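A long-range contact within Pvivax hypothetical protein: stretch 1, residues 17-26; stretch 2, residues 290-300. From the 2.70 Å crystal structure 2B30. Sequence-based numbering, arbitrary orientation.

Stretch 1 17-26: KVEEALKGAD
Stretch 2, residues 290-300: AYLLKKVFDLK

The contact is a small, mainly apolar packing of a short, weakly bonded helical segment and the turn after it against the last turns of a helix, with one long salt bridge; together the two stretches bury 397 Å². Residues that touch are at least 270 positions apart in sequence, and the stretches run in the same sense, as the register of nearest CA atoms indicates: Glu19 CA to Lys295 CA 6.4 Å, Leu22 CA to Val296 CA 7.5 Å and Gly24 CA to Leu299 CA 7.3 Å.

In stretch 1, helical backbone angles span about residues 18-21, with Ala21 N bonded to Lys17 O at 2.6 Å. A type II turn follows from Leu22 to Ala25, closed by Ala25 N to Leu22 O at 3.0 Å. Lys23 has phi/psi -47/113 and Gly24 72/26, a positive phi that favours glycine. Stretch 2 is helical through Phe297, with Val296 N to Leu292 O at 3.0 Å; beyond it, Leu299 remains near helical angles (-61/-38).

Val18 and Leu22, four residues apart, both point their CA-to-CB bonds toward stretch 2 and are buried. Val18 (chi1 t) sets CG2 4.1 Å from Tyr291 CE2, near the plane of the ring at its edge, while its CG1 lies 4.2 Å from Leu292 CD1 and 4.0 Å from the aliphatic CD of Lys295. The branched side chain thus meets three neighbours. Leu22 (m, t) extends CD1 to 4.2 Å from Val296 CG2 and 4.4 Å from Leu292 CD1. Leu292 (t, p) starts sideways, but its end comes nearer to stretch 1.

Lys295 points toward stretch 1, with chi angles of -61°, -135°, 166° and -73°. Its methylenes pack beside Val18, and its amino group reaches the carboxylate of Glu19, where Lys295 NZ donates a weak hydrogen bond to Glu19 OE1 at 3.4 Å within the salt bridge. Glu19 leaves its backbone sideways, and its p, t rotamer brings the carboxylate closer. A long side chain with a charged end suits this place, joining apolar packing to a charge pair with the exposed Glu19.

Leu299 (m, t) has 76 Å² covered by stretch 1 and packs against the turn. Its CD2 lies 4.2 Å from Leu22 CB and 3.6 Å from Leu22 O, and its CD1 lies 4.0 Å from Ala25 CB and 3.7 Å from Ala25 O. These carbonyl approaches are van der Waals contacts. The Ala25 methyl, set sideways, adds a small apolar surface against the leucine.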

# COMPACT_ATOMS: atom_id res chain seq x y z
N LYS A 17 18.45 18.48 11.11
CA LYS A 17 17.19 17.88 10.55
C LYS A 17 17.45 16.46 10.10
O LYS A 17 16.84 15.50 10.59
CB LYS A 17 16.68 18.64 9.32
CG LYS A 17 15.78 19.83 9.60
CD LYS A 17 14.84 20.14 8.41
CE LYS A 17 15.60 20.40 7.09
NZ LYS A 17 14.76 21.07 6.05
N VAL A 18 18.36 16.35 9.13
CA VAL A 18 18.62 15.11 8.41
C VAL A 18 19.33 14.14 9.32
O VAL A 18 18.88 13.00 9.50
CB VAL A 18 19.50 15.36 7.17
CG1 VAL A 18 19.93 14.04 6.52
CG2 VAL A 18 18.76 16.24 6.16
N GLU A 19 20.44 14.57 9.90
CA GLU A 19 21.18 13.70 10.80
C GLU A 19 20.38 13.46 12.08
O GLU A 19 20.54 12.42 12.73
CB GLU A 19 22.60 14.19 11.04
CG GLU A 19 22.75 15.61 11.57
CD GLU A 19 24.19 16.10 11.51
OE1 GLU A 19 24.90 15.79 10.52
OE2 GLU A 19 24.62 16.79 12.45
N GLU A 20 19.50 14.39 12.43
CA GLU A 20 18.54 14.17 13.51
C GLU A 20 17.57 13.06 13.10
O GLU A 20 17.41 12.07 13.82
CB GLU A 20 17.79 15.47 13.83
N ALA A 21 16.97 13.22 11.93
CA ALA A 21 16.03 12.22 11.38
C ALA A 21 16.59 10.79 11.25
O ALA A 21 15.82 9.84 11.10
CB ALA A 21 15.50 12.70 10.03
N LEU A 22 17.92 10.65 11.30
CA LEU A 22 18.60 9.36 11.16
C LEU A 22 19.14 8.80 12.48
O LEU A 22 19.78 7.74 12.49
CB LEU A 22 19.79 9.51 10.19
CG LEU A 22 19.49 9.83 8.72
CD1 LEU A 22 20.74 10.29 8.00
CD2 LEU A 22 18.90 8.62 8.02
N LYS A 23 18.89 9.50 13.59
CA LYS A 23 19.50 9.16 14.88
C LYS A 23 19.40 7.66 15.18
O LYS A 23 18.30 7.14 15.37
N GLY A 24 20.54 6.96 15.19
CA GLY A 24 20.59 5.53 15.56
C GLY A 24 19.99 4.53 14.56
O GLY A 24 19.56 3.44 14.95
N ALA A 25 19.98 4.90 13.28
CA ALA A 25 19.44 4.05 12.23
C ALA A 25 20.43 2.96 11.87
O ALA A 25 21.59 3.24 11.60
CB ALA A 25 19.15 4.89 10.99
N ASP A 26 19.96 1.71 11.86
CA ASP A 26 20.76 0.56 11.43
C ASP A 26 20.44 0.18 9.99
O ASP A 26 19.95 -0.91 9.71
CB ASP A 26 20.48 -0.62 12.37
CG ASP A 26 21.34 -1.84 12.06
OD1 ASP A 26 22.55 -1.67 11.85
OD2 ASP A 26 20.79 -2.96 12.03
N ALA A 290 23.98 11.79 -3.08
CA ALA A 290 25.33 11.92 -2.51
C ALA A 290 25.29 12.53 -1.10
O ALA A 290 25.88 11.98 -0.17
CB ALA A 290 26.22 12.77 -3.43
N TYR A 291 24.56 13.64 -0.95
CA TYR A 291 24.38 14.32 0.33
C TYR A 291 23.81 13.42 1.42
O TYR A 291 24.31 13.41 2.55
CB TYR A 291 23.48 15.55 0.15
CG TYR A 291 23.12 16.26 1.45
CD1 TYR A 291 23.99 17.18 2.02
CD2 TYR A 291 21.91 16.01 2.09
CE1 TYR A 291 23.67 17.84 3.20
CE2 TYR A 291 21.58 16.67 3.27
CZ TYR A 291 22.47 17.58 3.82
OH TYR A 291 22.16 18.23 4.99
N LEU A 292 22.75 12.69 1.09
CA LEU A 292 22.09 11.83 2.06
C LEU A 292 22.94 10.61 2.41
O LEU A 292 23.08 10.28 3.58
CB LEU A 292 20.72 11.40 1.53
CG LEU A 292 19.82 10.48 2.35
CD1 LEU A 292 19.71 10.91 3.80
CD2 LEU A 292 18.44 10.42 1.72
N LEU A 293 23.52 9.96 1.40
CA LEU A 293 24.33 8.76 1.66
C LEU A 293 25.55 9.07 2.54
O LEU A 293 25.93 8.25 3.39
CB LEU A 293 24.78 8.09 0.35
CG LEU A 293 23.73 7.61 -0.66
CD1 LEU A 293 24.31 6.52 -1.55
CD2 LEU A 293 22.46 7.11 0.02
N LYS A 294 26.15 10.25 2.35
CA LYS A 294 27.27 10.68 3.19
C LYS A 294 26.84 10.75 4.66
O LYS A 294 27.57 10.30 5.55
CB LYS A 294 27.81 12.04 2.71
N LYS A 295 25.65 11.29 4.92
CA LYS A 295 25.15 11.37 6.29
C LYS A 295 24.76 10.00 6.86
O LYS A 295 24.85 9.77 8.07
CB LYS A 295 23.98 12.36 6.39
CG LYS A 295 24.38 13.79 5.99
CD LYS A 295 23.84 14.85 6.95
CE LYS A 295 24.53 16.21 6.76
NZ LYS A 295 25.94 16.26 7.29
N VAL A 296 24.36 9.08 5.98
CA VAL A 296 24.10 7.70 6.38
C VAL A 296 25.41 6.98 6.68
O VAL A 296 25.47 6.22 7.65
CB VAL A 296 23.30 6.91 5.31
CG1 VAL A 296 23.18 5.43 5.69
CG2 VAL A 296 21.91 7.51 5.14
N PHE A 297 26.44 7.23 5.87
CA PHE A 297 27.74 6.55 6.04
C PHE A 297 28.38 6.83 7.38
O PHE A 297 28.90 5.92 8.02
CB PHE A 297 28.74 6.92 4.93
CG PHE A 297 28.36 6.43 3.55
CD1 PHE A 297 27.70 5.22 3.37
CD2 PHE A 297 28.67 7.18 2.44
CE1 PHE A 297 27.34 4.80 2.11
CE2 PHE A 297 28.32 6.75 1.17
CZ PHE A 297 27.66 5.56 1.00
N ASP A 298 28.35 8.09 7.82
CA ASP A 298 29.03 8.44 9.08
C ASP A 298 28.20 8.16 10.34
O ASP A 298 28.66 8.47 11.44
CB ASP A 298 29.59 9.87 9.05
CG ASP A 298 28.55 10.91 8.76
OD1 ASP A 298 27.41 10.76 9.27
OD2 ASP A 298 28.87 11.87 8.02
N LEU A 299 27.02 7.57 10.19
CA LEU A 299 26.41 6.86 11.31
C LEU A 299 27.32 5.71 11.76
O LEU A 299 27.43 5.45 12.94
CB LEU A 299 25.05 6.27 10.93
CG LEU A 299 23.86 7.17 10.59
CD1 LEU A 299 22.74 6.33 9.96
CD2 LEU A 299 23.35 7.89 11.82
N LYS A 300 27.97 5.03 10.81
CA LYS A 300 28.83 3.88 11.12
C LYS A 300 30.27 4.32 11.30
O LYS A 300 30.55 5.21 12.10
CB LYS A 300 28.74 2.81 10.01